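Long-range contacts in phosphate ABC transporter, periplasmic phosphate-binding protein (Borrelia burgdorferi, PDB 4N13), which binds inorganic phosphate with micromolar affinity and serves as the solute-binding component of an ABC transporter complex that imports phosphate: residues K12-G17 and T40-D45; I60-I65 and K237-F242; F91-E96 and N201-N206; N129-D134 and P181-Y186; K144-N149 and I222-I227. One frame throughout, in Å; residues are numbered along the deposited sequence. Where two conformers were deposited one is given.

Contact 1 (K12-G17 and T40-D45); sequences KIVSIG and TKVTYD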
# COMPACT_ATOMS: atom_id res chain seq x y z
N LYS A 12 26.62 -19.14 3.55
CA LYS A 12 25.61 -18.71 4.50
C LYS A 12 24.22 -18.81 3.88
O LYS A 12 24.08 -18.75 2.66
CB LYS A 12 25.87 -17.27 4.92
CG LYS A 12 27.27 -17.04 5.45
CD LYS A 12 27.47 -17.67 6.82
CE LYS A 12 28.94 -17.61 7.21
NZ LYS A 12 29.15 -17.77 8.67
N ILE A 13 23.20 -18.99 4.71
CA ILE A 13 21.84 -19.12 4.23
C ILE A 13 20.94 -18.10 4.92
O ILE A 13 20.93 -18.00 6.14
CB ILE A 13 21.31 -20.54 4.46
CG1 ILE A 13 22.16 -21.54 3.67
CG2 ILE A 13 19.84 -20.64 4.07
CD1 ILE A 13 21.81 -22.99 3.89
N VAL A 14 20.19 -17.34 4.13
CA VAL A 14 19.24 -16.39 4.64
C VAL A 14 17.88 -16.70 4.02
O VAL A 14 17.61 -16.35 2.86
CB VAL A 14 19.66 -14.94 4.34
CG1 VAL A 14 18.59 -13.94 4.81
CG2 VAL A 14 21.01 -14.65 4.99
N SER A 15 17.03 -17.35 4.81
CA SER A 15 15.68 -17.70 4.37
C SER A 15 14.72 -16.56 4.75
O SER A 15 14.65 -16.18 5.92
CB SER A 15 15.24 -19.02 4.99
OG SER A 15 14.02 -19.44 4.42
N ILE A 16 14.00 -16.02 3.76
CA ILE A 16 13.10 -14.90 3.96
C ILE A 16 11.68 -15.35 3.61
O ILE A 16 11.47 -16.14 2.70
CB ILE A 16 13.53 -13.73 3.07
CG1 ILE A 16 15.02 -13.44 3.24
CG2 ILE A 16 12.68 -12.49 3.33
CD1 ILE A 16 15.53 -12.27 2.43
N GLY A 17 10.71 -14.84 4.34
CA GLY A 17 9.31 -15.12 4.06
C GLY A 17 8.49 -13.86 4.20
O GLY A 17 8.95 -12.88 4.75
N THR A 40 26.37 -16.08 -0.07
CA THR A 40 25.14 -16.23 0.68
C THR A 40 24.06 -16.73 -0.25
O THR A 40 23.91 -16.26 -1.37
CB THR A 40 24.68 -14.90 1.31
OG1 THR A 40 25.68 -14.48 2.24
CG2 THR A 40 23.39 -15.05 2.09
N LYS A 41 23.31 -17.71 0.23
CA LYS A 41 22.13 -18.21 -0.45
C LYS A 41 20.93 -17.57 0.22
O LYS A 41 20.71 -17.76 1.39
CB LYS A 41 22.03 -19.72 -0.28
CG LYS A 41 20.73 -20.32 -0.79
CD LYS A 41 20.56 -20.07 -2.25
CE LYS A 41 19.57 -21.01 -2.89
NZ LYS A 41 19.44 -20.67 -4.33
N VAL A 42 20.19 -16.78 -0.54
CA VAL A 42 19.00 -16.09 -0.04
C VAL A 42 17.80 -16.63 -0.80
O VAL A 42 17.88 -16.83 -2.01
CB VAL A 42 19.08 -14.57 -0.27
CG1 VAL A 42 17.93 -13.87 0.41
CG2 VAL A 42 20.41 -14.03 0.23
N THR A 43 16.72 -16.92 -0.09
CA THR A 43 15.49 -17.39 -0.72
C THR A 43 14.31 -16.58 -0.19
O THR A 43 14.37 -16.01 0.91
CB THR A 43 15.25 -18.90 -0.46
OG1 THR A 43 15.09 -19.14 0.94
CG2 THR A 43 16.39 -19.76 -0.97
N TYR A 44 13.24 -16.52 -0.97
CA TYR A 44 11.99 -15.85 -0.56
C TYR A 44 10.81 -16.78 -0.76
O TYR A 44 10.60 -17.28 -1.86
CB TYR A 44 11.78 -14.55 -1.36
CG TYR A 44 10.65 -13.72 -0.78
CD1 TYR A 44 10.72 -13.26 0.52
CD2 TYR A 44 9.51 -13.41 -1.52
CE1 TYR A 44 9.70 -12.52 1.09
CE2 TYR A 44 8.48 -12.67 -0.94
CZ TYR A 44 8.58 -12.23 0.37
OH TYR A 44 7.59 -11.50 0.97
N ASP A 45 10.06 -17.02 0.31
CA ASP A 45 8.87 -17.85 0.25
C ASP A 45 7.70 -16.98 0.68
O ASP A 45 7.64 -16.54 1.81
CB ASP A 45 8.98 -19.08 1.15
CG ASP A 45 7.96 -20.16 0.79
OD1 ASP A 45 6.99 -19.84 0.09
OD2 ASP A 45 8.10 -21.32 1.23
O HOH W 1 12.66 -18.60 2.08
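Ile16 O accepts two hydrogen bonds, one from Asp45 N at 2.9 Å and one from an ordered water. That water also lies 2.8 Å from Ser15 OG and 2.7 Å from Thr43 OG1, linking two hydroxyls 3.7 Å apart. The strands are the two ends of a beta-alpha-beta unit whose helix is 23-36: their axes run parallel within 13°, 4.5 Å apart, in continuous register from Lys12-Thr40 to Gly17-Asp45. Backbone bonds alternate as a parallel ladder requires, Lys41 N to Lys12 O, Val14 N to Lys41 O, Thr43 N to Val14 O and Ile16 N to Thr43 O. Val14, Ile16, Val42 and Tyr44 share a face and meet through carbon atoms. Ile16 CD1 sits 3.5 Å from Val42 CG1, and Phe242 of helix 237-246 packs on the same isoleucine. Tyr44 CG is anti to the backbone N (chi1 -169°), and the ring meets Ile16 with its edge, CD1 lying 3.5 Å from Ile16 CG2, while Tyr44 OH is hydrogen-bonded to Ser19 O.

Contact 2 (I60-I65 and K237-F242); sequences IYKIAI and KSVTQF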
# COMPACT_ATOMS: atom_id res chain seq x y z
N ILE A 60 12.10 -20.37 11.24
CA ILE A 60 12.02 -20.83 9.86
C ILE A 60 12.61 -19.80 8.89
O ILE A 60 13.23 -20.18 7.90
CB ILE A 60 10.56 -21.16 9.51
CG1 ILE A 60 10.01 -22.19 10.50
CG2 ILE A 60 10.42 -21.65 8.07
CD1 ILE A 60 10.85 -23.42 10.62
N TYR A 61 12.41 -18.52 9.19
CA TYR A 61 12.98 -17.43 8.41
C TYR A 61 13.90 -16.60 9.31
O TYR A 61 13.64 -16.49 10.52
CB TYR A 61 11.87 -16.52 7.88
CG TYR A 61 10.85 -17.26 7.03
CD1 TYR A 61 11.25 -18.05 5.97
CD2 TYR A 61 9.50 -17.19 7.32
CE1 TYR A 61 10.34 -18.73 5.20
CE2 TYR A 61 8.57 -17.89 6.54
CZ TYR A 61 9.01 -18.67 5.49
OH TYR A 61 8.13 -19.37 4.70
N LYS A 62 14.93 -15.99 8.72
CA LYS A 62 15.75 -14.99 9.41
C LYS A 62 15.26 -13.56 9.17
O LYS A 62 15.63 -12.65 9.91
CB LYS A 62 17.20 -15.11 8.97
CG LYS A 62 17.90 -16.32 9.52
CD LYS A 62 19.36 -16.33 9.11
CE LYS A 62 20.06 -17.62 9.50
NZ LYS A 62 21.40 -17.69 8.88
N ILE A 63 14.45 -13.36 8.13
CA ILE A 63 13.87 -12.06 7.83
C ILE A 63 12.43 -12.32 7.41
O ILE A 63 12.18 -13.27 6.66
CB ILE A 63 14.59 -11.34 6.64
CG1 ILE A 63 16.09 -11.17 6.93
CG2 ILE A 63 13.92 -10.02 6.32
CD1 ILE A 63 16.89 -10.69 5.74
N ALA A 64 11.51 -11.47 7.84
CA ALA A 64 10.15 -11.46 7.31
C ALA A 64 9.90 -10.14 6.61
O ALA A 64 10.39 -9.10 7.04
CB ALA A 64 9.13 -11.65 8.42
N ILE A 65 9.13 -10.19 5.53
CA ILE A 65 8.72 -8.99 4.82
C ILE A 65 7.22 -8.81 5.02
O ILE A 65 6.45 -9.71 4.69
CB ILE A 65 9.03 -9.07 3.32
CG1 ILE A 65 10.49 -9.40 3.10
CG2 ILE A 65 8.62 -7.77 2.66
CD1 ILE A 65 11.45 -8.32 3.58
N LYS A 237 25.80 -11.49 10.17
CA LYS A 237 26.34 -10.61 9.16
C LYS A 237 25.65 -10.81 7.81
O LYS A 237 25.42 -9.84 7.09
CB LYS A 237 27.85 -10.83 9.01
CG LYS A 237 28.48 -9.89 8.02
CD LYS A 237 29.99 -9.99 7.98
CE LYS A 237 30.55 -8.96 7.01
NZ LYS A 237 32.03 -8.90 7.02
N SER A 238 25.31 -12.05 7.47
CA SER A 238 24.71 -12.34 6.19
C SER A 238 23.36 -11.64 6.05
O SER A 238 23.00 -11.19 4.97
CB SER A 238 24.53 -13.85 6.04
OG SER A 238 23.72 -14.37 7.10
N VAL A 239 22.64 -11.53 7.16
CA VAL A 239 21.35 -10.86 7.20
C VAL A 239 21.56 -9.34 7.09
O VAL A 239 20.90 -8.66 6.28
CB VAL A 239 20.63 -11.22 8.51
CG1 VAL A 239 19.46 -10.30 8.79
CG2 VAL A 239 20.22 -12.67 8.47
N THR A 240 22.48 -8.79 7.87
CA THR A 240 22.79 -7.37 7.77
C THR A 240 23.19 -6.98 6.35
O THR A 240 22.76 -5.96 5.83
CB THR A 240 23.92 -7.05 8.74
OG1 THR A 240 23.48 -7.40 10.04
CG2 THR A 240 24.29 -5.58 8.70
N GLN A 241 24.01 -7.80 5.72
CA GLN A 241 24.42 -7.51 4.35
C GLN A 241 23.24 -7.46 3.39
O GLN A 241 23.16 -6.58 2.55
CB GLN A 241 25.39 -8.58 3.86
CG GLN A 241 26.78 -8.53 4.50
CD GLN A 241 27.64 -9.71 4.08
OE1 GLN A 241 27.17 -10.84 4.03
NE2 GLN A 241 28.89 -9.45 3.78
N PHE A 242 22.36 -8.43 3.46
CA PHE A 242 21.25 -8.44 2.52
C PHE A 242 20.31 -7.25 2.76
O PHE A 242 19.85 -6.63 1.82
CB PHE A 242 20.47 -9.76 2.52
CG PHE A 242 19.45 -9.83 1.42
CD1 PHE A 242 19.88 -9.94 0.11
CD2 PHE A 242 18.09 -9.72 1.66
CE1 PHE A 242 19.00 -9.96 -0.92
CE2 PHE A 242 17.19 -9.76 0.62
CZ PHE A 242 17.65 -9.88 -0.67
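Most of the apolar contact runs through the two methyls of Val239. CG1, anti to the backbone N (chi1 165°), lies 3.9 Å from Ile63 CG1 and 4.0 Å from Ile63 CD1, the two side chains sliding past each other in opposite directions. CG2 instead meets the aliphatic part of Lys62, 3.8 Å from its CD and 3.9 Å from its CB. A more distant approach involves Phe242, whose ring edge comes to 4.4 Å between CD2 and Ile63 CD1. These contacts lay helix 237-246 against the start of strand 63-66, in the lobe of this class II binding protein that also contains strands 12-18 and 40-45; Val14 touches Ile63 and Ser238 alike. Polar contact between the two segments is lacking: no hydrogen bond crosses, and Lys62 NZ stops 4.4 Å from Ser238 OG. The lysine chain, extended beyond CG, carries its ammonium past Val239 to a hydrogen bond with Ile13 O and a salt bridge with Asp236 OD2, immediately before the helix.

Contact 3 (F91-E96 and N201-N206); sequences FITSPE and NILSVN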
# COMPACT_ATOMS: atom_id res chain seq x y z
N PHE A 91 -6.94 8.72 -4.61
CA PHE A 91 -8.35 8.86 -4.92
C PHE A 91 -8.54 9.82 -6.10
O PHE A 91 -8.00 10.93 -6.11
CB PHE A 91 -9.11 9.32 -3.68
CG PHE A 91 -9.32 8.19 -2.71
CD1 PHE A 91 -10.49 7.46 -2.75
CD2 PHE A 91 -8.32 7.79 -1.85
CE1 PHE A 91 -10.69 6.37 -1.90
CE2 PHE A 91 -8.51 6.69 -1.00
CZ PHE A 91 -9.70 6.01 -1.03
N ILE A 92 -9.31 9.36 -7.07
CA ILE A 92 -9.57 10.12 -8.28
C ILE A 92 -11.06 10.39 -8.40
O ILE A 92 -11.90 9.59 -7.95
CB ILE A 92 -9.06 9.42 -9.55
CG1 ILE A 92 -9.58 8.00 -9.68
CG2 ILE A 92 -7.53 9.43 -9.56
CD1 ILE A 92 -9.36 7.40 -11.04
N THR A 93 -11.40 11.54 -8.98
CA THR A 93 -12.79 11.90 -9.18
C THR A 93 -13.01 12.36 -10.60
O THR A 93 -12.09 12.76 -11.32
CB THR A 93 -13.27 13.01 -8.22
OG1 THR A 93 -12.71 14.27 -8.59
CG2 THR A 93 -12.92 12.71 -6.78
N SER A 94 -14.28 12.36 -10.98
CA SER A 94 -14.64 13.01 -12.23
C SER A 94 -14.39 14.53 -12.13
O SER A 94 -14.36 15.08 -11.05
CB SER A 94 -16.06 12.67 -12.60
OG SER A 94 -16.92 12.92 -11.54
N PRO A 95 -14.14 15.17 -13.27
CA PRO A 95 -13.60 16.53 -13.17
C PRO A 95 -14.60 17.65 -12.90
O PRO A 95 -14.20 18.78 -12.74
CB PRO A 95 -12.93 16.74 -14.54
CG PRO A 95 -13.64 15.80 -15.46
CD PRO A 95 -14.03 14.62 -14.63
N GLU A 96 -15.89 17.32 -12.86
CA GLU A 96 -16.91 18.33 -12.66
C GLU A 96 -17.20 18.55 -11.18
O GLU A 96 -17.80 19.56 -10.81
CB GLU A 96 -18.19 18.00 -13.45
CG GLU A 96 -19.21 17.13 -12.74
CD GLU A 96 -18.82 15.67 -12.66
OE1 GLU A 96 -19.63 14.81 -13.07
OE2 GLU A 96 -17.72 15.36 -12.15
N ASN A 201 -9.23 14.04 -11.80
CA ASN A 201 -8.62 14.80 -10.72
C ASN A 201 -8.20 13.91 -9.57
O ASN A 201 -9.00 13.14 -9.09
CB ASN A 201 -9.59 15.86 -10.18
CG ASN A 201 -8.86 16.96 -9.39
OD1 ASN A 201 -8.03 17.68 -9.95
ND2 ASN A 201 -9.08 17.01 -8.10
N ILE A 202 -6.96 14.06 -9.11
CA ILE A 202 -6.47 13.35 -7.93
C ILE A 202 -6.67 14.23 -6.71
O ILE A 202 -6.22 15.38 -6.68
CB ILE A 202 -4.96 13.05 -8.07
CG1 ILE A 202 -4.71 12.16 -9.29
CG2 ILE A 202 -4.44 12.39 -6.79
CD1 ILE A 202 -3.27 12.11 -9.73
N LEU A 203 -7.34 13.70 -5.69
CA LEU A 203 -7.60 14.45 -4.48
C LEU A 203 -6.37 14.53 -3.58
O LEU A 203 -5.61 13.57 -3.44
CB LEU A 203 -8.71 13.78 -3.67
CG LEU A 203 -10.10 13.80 -4.28
CD1 LEU A 203 -11.07 13.00 -3.44
CD2 LEU A 203 -10.61 15.22 -4.52
N SER A 204 -6.21 15.66 -2.92
CA SER A 204 -5.37 15.68 -1.72
C SER A 204 -6.15 15.11 -0.56
O SER A 204 -7.40 15.18 -0.51
CB SER A 204 -4.86 17.10 -1.41
OG SER A 204 -5.90 18.02 -1.16
N VAL A 205 -5.43 14.49 0.37
CA VAL A 205 -6.01 13.88 1.56
C VAL A 205 -5.37 14.55 2.77
O VAL A 205 -4.14 14.61 2.88
CB VAL A 205 -5.77 12.36 1.58
CG1 VAL A 205 -6.34 11.73 2.85
CG2 VAL A 205 -6.40 11.71 0.37
N ASN A 206 -6.19 15.13 3.64
CA ASN A 206 -5.68 15.91 4.78
C ASN A 206 -4.73 16.99 4.25
O ASN A 206 -3.65 17.21 4.80
CB ASN A 206 -4.94 15.06 5.81
CG ASN A 206 -5.73 13.90 6.31
OD1 ASN A 206 -6.96 13.91 6.35
ND2 ASN A 206 -5.02 12.90 6.80
O HOH W 2 -5.49 10.76 -3.26
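Thr93 has OG1 between its backbone N and carbonyl carbon (chi1 73°) and CG2 anti to the carbonyl carbon, a setting in which the methyl meets Leu203 CD1 at 3.8 Å, the side chains crossing at about a right angle. Ile92 CG2, likewise anti to the carbonyl carbon, comes to 3.9 Å from Ile202 CG1. Both contacts belong to an antiparallel pairing of the end of strand 80-93 with strand 201-205, within a mixed sheet where strand 80-93 also pairs with 183-188. Ile92 and Ile202 form a non-hydrogen-bonded pair, their side chains sharing a face on which helix 192-197 packs. Thr93 and Asn201 form the hydrogen-bonded pair: Thr93 N reaches Asn201 O at 2.9 Å, and Asn201 N returns to Thr93 O at 3.2 Å. Leu203 N donates to Phe91 O at 2.9 Å, nearly straight at 169°. Between Phe91 N and Leu203 O stands a water, accepting from the nitrogen at 2.8 Å and donating to the oxygen at 2.8 Å.

Contact 4 (N129-D134 and P181-Y186); sequences NFINRD and PHSIGY. With SO4 (sulfate ion), chain B; EDO (1,2-ethanediol), chain F.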
# COMPACT_ATOMS: atom_id res chain seq x y z
N ASN A 129 -21.37 8.85 -6.91
CA ASN A 129 -21.21 7.54 -7.51
C ASN A 129 -19.86 6.97 -7.10
O ASN A 129 -18.81 7.35 -7.62
CB ASN A 129 -21.33 7.63 -9.03
CG ASN A 129 -22.74 7.79 -9.46
OD1 ASN A 129 -23.62 7.04 -9.03
ND2 ASN A 129 -23.00 8.77 -10.33
N PHE A 130 -19.89 6.08 -6.12
CA PHE A 130 -18.69 5.45 -5.59
C PHE A 130 -18.33 4.24 -6.44
O PHE A 130 -19.14 3.32 -6.59
CB PHE A 130 -18.95 5.03 -4.14
CG PHE A 130 -17.91 4.13 -3.57
CD1 PHE A 130 -16.56 4.41 -3.73
CD2 PHE A 130 -18.28 3.02 -2.82
CE1 PHE A 130 -15.59 3.56 -3.19
CE2 PHE A 130 -17.32 2.19 -2.25
CZ PHE A 130 -15.98 2.46 -2.43
N ILE A 131 -17.11 4.24 -6.96
CA ILE A 131 -16.57 3.15 -7.77
C ILE A 131 -15.62 2.38 -6.86
O ILE A 131 -14.64 2.93 -6.37
CB ILE A 131 -15.81 3.69 -8.97
CG1 ILE A 131 -16.77 4.51 -9.86
CG2 ILE A 131 -15.18 2.56 -9.76
CD1 ILE A 131 -16.06 5.45 -10.83
N ASN A 132 -15.97 1.13 -6.58
CA ASN A 132 -15.19 0.28 -5.69
C ASN A 132 -14.46 -0.79 -6.48
O ASN A 132 -14.79 -1.07 -7.62
CB ASN A 132 -16.11 -0.37 -4.65
CG ASN A 132 -15.38 -0.75 -3.37
OD1 ASN A 132 -14.20 -0.49 -3.20
ND2 ASN A 132 -16.10 -1.39 -2.45
N ARG A 133 -13.44 -1.36 -5.87
CA ARG A 133 -12.77 -2.53 -6.40
C ARG A 133 -13.43 -3.82 -5.90
O ARG A 133 -14.15 -3.83 -4.92
CB ARG A 133 -11.27 -2.52 -6.03
CG ARG A 133 -10.49 -1.49 -6.79
CD ARG A 133 -10.45 -1.76 -8.30
NE ARG A 133 -10.05 -3.13 -8.59
CZ ARG A 133 -8.81 -3.59 -8.57
NH1 ARG A 133 -7.79 -2.79 -8.33
NH2 ARG A 133 -8.57 -4.86 -8.79
N ASP A 134 -13.15 -4.90 -6.62
CA ASP A 134 -13.61 -6.22 -6.25
C ASP A 134 -12.98 -6.65 -4.92
O ASP A 134 -11.82 -6.33 -4.62
CB ASP A 134 -13.27 -7.21 -7.37
CG ASP A 134 -11.79 -7.27 -7.65
OD1 ASP A 134 -11.21 -6.27 -8.12
OD2 ASP A 134 -11.21 -8.35 -7.40
N PRO A 181 -20.72 10.21 -13.96
CA PRO A 181 -20.72 11.56 -13.39
C PRO A 181 -20.59 11.53 -11.86
O PRO A 181 -20.99 10.58 -11.19
CB PRO A 181 -22.07 12.14 -13.82
CG PRO A 181 -22.90 10.99 -14.19
CD PRO A 181 -22.01 9.84 -14.56
N HIS A 182 -20.02 12.60 -11.32
CA HIS A 182 -19.91 12.81 -9.88
C HIS A 182 -19.36 11.61 -9.14
O HIS A 182 -19.84 11.26 -8.07
CB HIS A 182 -21.27 13.22 -9.33
CG HIS A 182 -21.82 14.44 -10.00
ND1 HIS A 182 -22.96 14.43 -10.77
CD2 HIS A 182 -21.37 15.72 -10.01
CE1 HIS A 182 -23.19 15.65 -11.23
NE2 HIS A 182 -22.24 16.45 -10.78
N SER A 183 -18.30 11.02 -9.70
CA SER A 183 -17.78 9.75 -9.24
C SER A 183 -16.44 9.89 -8.54
O SER A 183 -15.73 10.88 -8.70
CB SER A 183 -17.69 8.77 -10.40
OG SER A 183 -16.77 9.21 -11.34
N ILE A 184 -16.14 8.88 -7.74
CA ILE A 184 -14.89 8.78 -6.99
C ILE A 184 -14.48 7.31 -6.94
O ILE A 184 -15.32 6.43 -6.69
CB ILE A 184 -15.00 9.40 -5.56
CG1 ILE A 184 -13.67 9.27 -4.82
CG2 ILE A 184 -16.15 8.78 -4.75
CD1 ILE A 184 -13.64 10.05 -3.52
N GLY A 185 -13.20 7.05 -7.15
CA GLY A 185 -12.62 5.73 -7.04
C GLY A 185 -11.20 5.80 -6.51
O GLY A 185 -10.68 6.89 -6.27
N TYR A 186 -10.57 4.64 -6.34
CA TYR A 186 -9.19 4.60 -5.88
C TYR A 186 -8.34 3.69 -6.73
O TYR A 186 -8.80 2.67 -7.22
CB TYR A 186 -9.08 4.17 -4.42
CG TYR A 186 -9.77 2.87 -4.03
CD1 TYR A 186 -9.13 1.65 -4.17
CD2 TYR A 186 -11.06 2.88 -3.52
CE1 TYR A 186 -9.75 0.48 -3.81
CE2 TYR A 186 -11.68 1.69 -3.16
CZ TYR A 186 -11.01 0.49 -3.31
OH TYR A 186 -11.57 -0.71 -2.93
S SO4 B . -4.88 -4.95 -7.43
O1 SO4 B . -5.16 -3.54 -7.70
O2 SO4 B . -3.54 -5.19 -7.93
O3 SO4 B . -4.93 -5.13 -6.00
O4 SO4 B . -5.88 -5.72 -8.14
C1 EDO F . -19.23 -3.61 -2.07
O1 EDO F . -17.85 -3.68 -1.69
C2 EDO F . -19.46 -2.59 -3.20
O2 EDO F . -19.01 -1.29 -2.82
O HOH W 3 -12.06 2.16 -6.71
O HOH W 4 -7.67 0.06 -7.66
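Backbone bonds join Asn129 and Ile131 to strand 183-188 and the residue before it, in parallel register: Asn129 N to His182 O, Ile184 N to Asn129 O, and Ile131 N to Ile184 O at 2.8 Å. Beyond them the strands diverge, and a water bridges the gap, donating to Ile131 O at 2.7 Å and accepting from Tyr186 N at 2.9 Å; it lies over the centre of one face of the Tyr186 ring. Two side-chain bonds flank this ladder. Asn129 ND2 donates to Pro181 O at 2.8 Å, almost straight at 174°, while Tyr186 OH donates to Asn132 OD1 at 2.7 Å. Carbon contacts include Arg133 CG to Tyr186 CE1 at 3.6 Å and an edge approach of Phe130 CE1 to Tyr186 CE2. Charge gathers at Arg133, whose NH2 forms a salt bridge with Asp134 OD1. Its NH1 meets sulfate O1 at 2.8 Å, and NH2 also bonds sulfate O4. Ser139 OG, assigned to phosphate by similarity, holds the same sulfate, probably from the crystallisation liquor; this tetrahedral anion is consistent with a phosphate site.

Contact 5 (K144-N149 and I222-I227); sequences KDLLLN and IKRNLI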
# COMPACT_ATOMS: atom_id res chain seq x y z
N LYS A 144 -9.74 -0.98 2.91
CA LYS A 144 -10.50 -1.42 4.07
C LYS A 144 -9.64 -1.33 5.35
O LYS A 144 -10.10 -0.86 6.39
CB LYS A 144 -11.03 -2.84 3.87
CG LYS A 144 -11.80 -3.37 5.05
CD LYS A 144 -12.78 -4.46 4.64
CE LYS A 144 -13.31 -5.23 5.85
NZ LYS A 144 -13.76 -4.34 6.96
N ASP A 145 -8.39 -1.76 5.25
CA ASP A 145 -7.50 -1.81 6.40
C ASP A 145 -7.00 -0.43 6.82
O ASP A 145 -6.88 -0.14 8.00
CB ASP A 145 -6.33 -2.75 6.10
CG ASP A 145 -6.76 -4.22 6.02
OD1 ASP A 145 -7.90 -4.55 6.45
OD2 ASP A 145 -5.96 -5.05 5.53
N LEU A 146 -6.71 0.43 5.84
CA LEU A 146 -6.09 1.72 6.12
C LEU A 146 -7.10 2.78 6.51
O LEU A 146 -6.78 3.70 7.25
CB LEU A 146 -5.32 2.21 4.89
CG LEU A 146 -4.06 1.42 4.55
CD1 LEU A 146 -3.61 1.83 3.16
CD2 LEU A 146 -2.96 1.63 5.58
N LEU A 147 -8.31 2.68 5.97
CA LEU A 147 -9.32 3.69 6.20
C LEU A 147 -10.48 3.14 7.04
O LEU A 147 -10.67 3.58 8.16
CB LEU A 147 -9.82 4.30 4.88
CG LEU A 147 -8.89 5.34 4.26
CD1 LEU A 147 -9.21 5.61 2.81
CD2 LEU A 147 -9.01 6.62 5.07
N LEU A 148 -11.24 2.19 6.52
CA LEU A 148 -12.46 1.79 7.19
C LEU A 148 -12.20 1.22 8.58
O LEU A 148 -12.88 1.61 9.54
CB LEU A 148 -13.22 0.75 6.36
CG LEU A 148 -13.79 1.26 5.04
CD1 LEU A 148 -14.42 0.12 4.24
CD2 LEU A 148 -14.83 2.34 5.29
N ASN A 149 -11.24 0.30 8.68
CA ASN A 149 -11.00 -0.38 9.95
C ASN A 149 -10.36 0.53 10.99
O ASN A 149 -10.44 0.25 12.17
CB ASN A 149 -10.12 -1.61 9.74
CG ASN A 149 -10.84 -2.73 9.02
OD1 ASN A 149 -12.05 -2.66 8.81
ND2 ASN A 149 -10.10 -3.76 8.65
N ILE A 222 -2.47 7.39 2.91
CA ILE A 222 -3.10 6.24 2.25
C ILE A 222 -2.04 5.35 1.58
O ILE A 222 -1.84 5.38 0.38
CB ILE A 222 -4.17 6.67 1.21
CG1 ILE A 222 -5.04 7.82 1.72
CG2 ILE A 222 -5.03 5.47 0.84
CD1 ILE A 222 -5.80 7.52 2.95
N LYS A 223 -1.33 4.59 2.40
CA LYS A 223 -0.32 3.67 1.88
C LYS A 223 -0.04 2.59 2.89
O LYS A 223 -0.19 2.80 4.09
CB LYS A 223 0.99 4.39 1.53
CG LYS A 223 1.87 4.81 2.71
CD LYS A 223 1.45 6.09 3.37
CE LYS A 223 2.47 6.56 4.41
NZ LYS A 223 2.49 5.64 5.59
N ARG A 224 0.37 1.44 2.38
CA ARG A 224 0.99 0.41 3.20
C ARG A 224 2.49 0.63 3.18
O ARG A 224 3.09 0.92 2.14
CB ARG A 224 0.67 -0.97 2.65
CG ARG A 224 -0.81 -1.33 2.69
CD ARG A 224 -0.92 -2.81 2.77
NE ARG A 224 -2.26 -3.38 2.70
CZ ARG A 224 -3.02 -3.70 3.74
NH1 ARG A 224 -2.64 -3.42 4.98
NH2 ARG A 224 -4.18 -4.30 3.55
N ASN A 225 3.09 0.48 4.35
CA ASN A 225 4.54 0.55 4.50
C ASN A 225 5.10 -0.86 4.44
O ASN A 225 4.74 -1.72 5.26
CB ASN A 225 4.88 1.18 5.86
CG ASN A 225 4.56 2.68 5.94
OD1 ASN A 225 4.04 3.27 5.03
ND2 ASN A 225 4.91 3.29 7.07
N LEU A 226 5.92 -1.15 3.44
CA LEU A 226 6.52 -2.48 3.31
C LEU A 226 7.79 -2.51 4.15
O LEU A 226 8.68 -1.67 3.96
CB LEU A 226 6.83 -2.80 1.85
CG LEU A 226 5.69 -3.48 1.07
CD1 LEU A 226 5.55 -4.95 1.48
CD2 LEU A 226 4.37 -2.80 1.30
N ILE A 227 7.84 -3.45 5.08
CA ILE A 227 8.86 -3.44 6.13
C ILE A 227 9.63 -4.74 6.16
O ILE A 227 9.11 -5.84 5.90
CB ILE A 227 8.26 -3.15 7.54
CG1 ILE A 227 7.16 -4.14 7.91
CG2 ILE A 227 7.77 -1.72 7.63
CD1 ILE A 227 6.70 -3.99 9.35
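Helix 138-151, whose first turn carries Gly138 and Ser139, assigned to the phosphate site by similarity, here meets strand 223-230, which runs between the two lobes of this class II binding protein. The segment axes come no closer than 9.2 Å, so side chains span the gap. The polar link is a salt bridge: Arg224 NH2 donates to Asp145 OD2 at 2.8 Å, with an angle of 171° at the hydrogen. The oxygen lies in the guanidinium plane, at its edge, but is itself approached on its anti side; the carboxylate and guanidinium planes stand 68° apart. The arginine chain, extended from CG to NE, spans to the helix, where NE is also hydrogen-bonded to Ser142 OG. Asp145 OD2 has a weak second bond from Ser141 OG. Leu146 covers the strand backbone, CD2 lying 3.4 Å from Lys223 O and CD1 3.7 Å from Lys223 N. Leu147 CD1 touches Ile222 CD1 at 3.9 Å, the side chains crossing at about a right angle. Helix 104-111 packs on Leu147 through Leu107 and Leu111, while strand 80-93 pairs with strand 223-230, its Leu89 and Asp87 bonding the backbones of Ile222 and Arg224.

How the contacts relate
From the N terminus, contact 1 closes first, a short loop through helix 23-36, before contact 2 opens at 60-65. Contact 2 spans nearly all the remaining chain, closing at 237-242, and its loop encloses contacts 3, 4 and 5. Contact 4 in turn falls within the loop of contact 3, whereas contact 5 crosses both, since 144-149 lies between their two segments and 222-227 beyond the second. Contacts 1 and 2 touch in one lobe; contacts 3 and 4 touch in the other, where strand 80-93 pairs with 183-188. Centres of contacts 1 and 3 are about 42 Å apart. Contact 5 lies between, with Leu147 and Ile222 against Phe91 and Ile227 against Ile65.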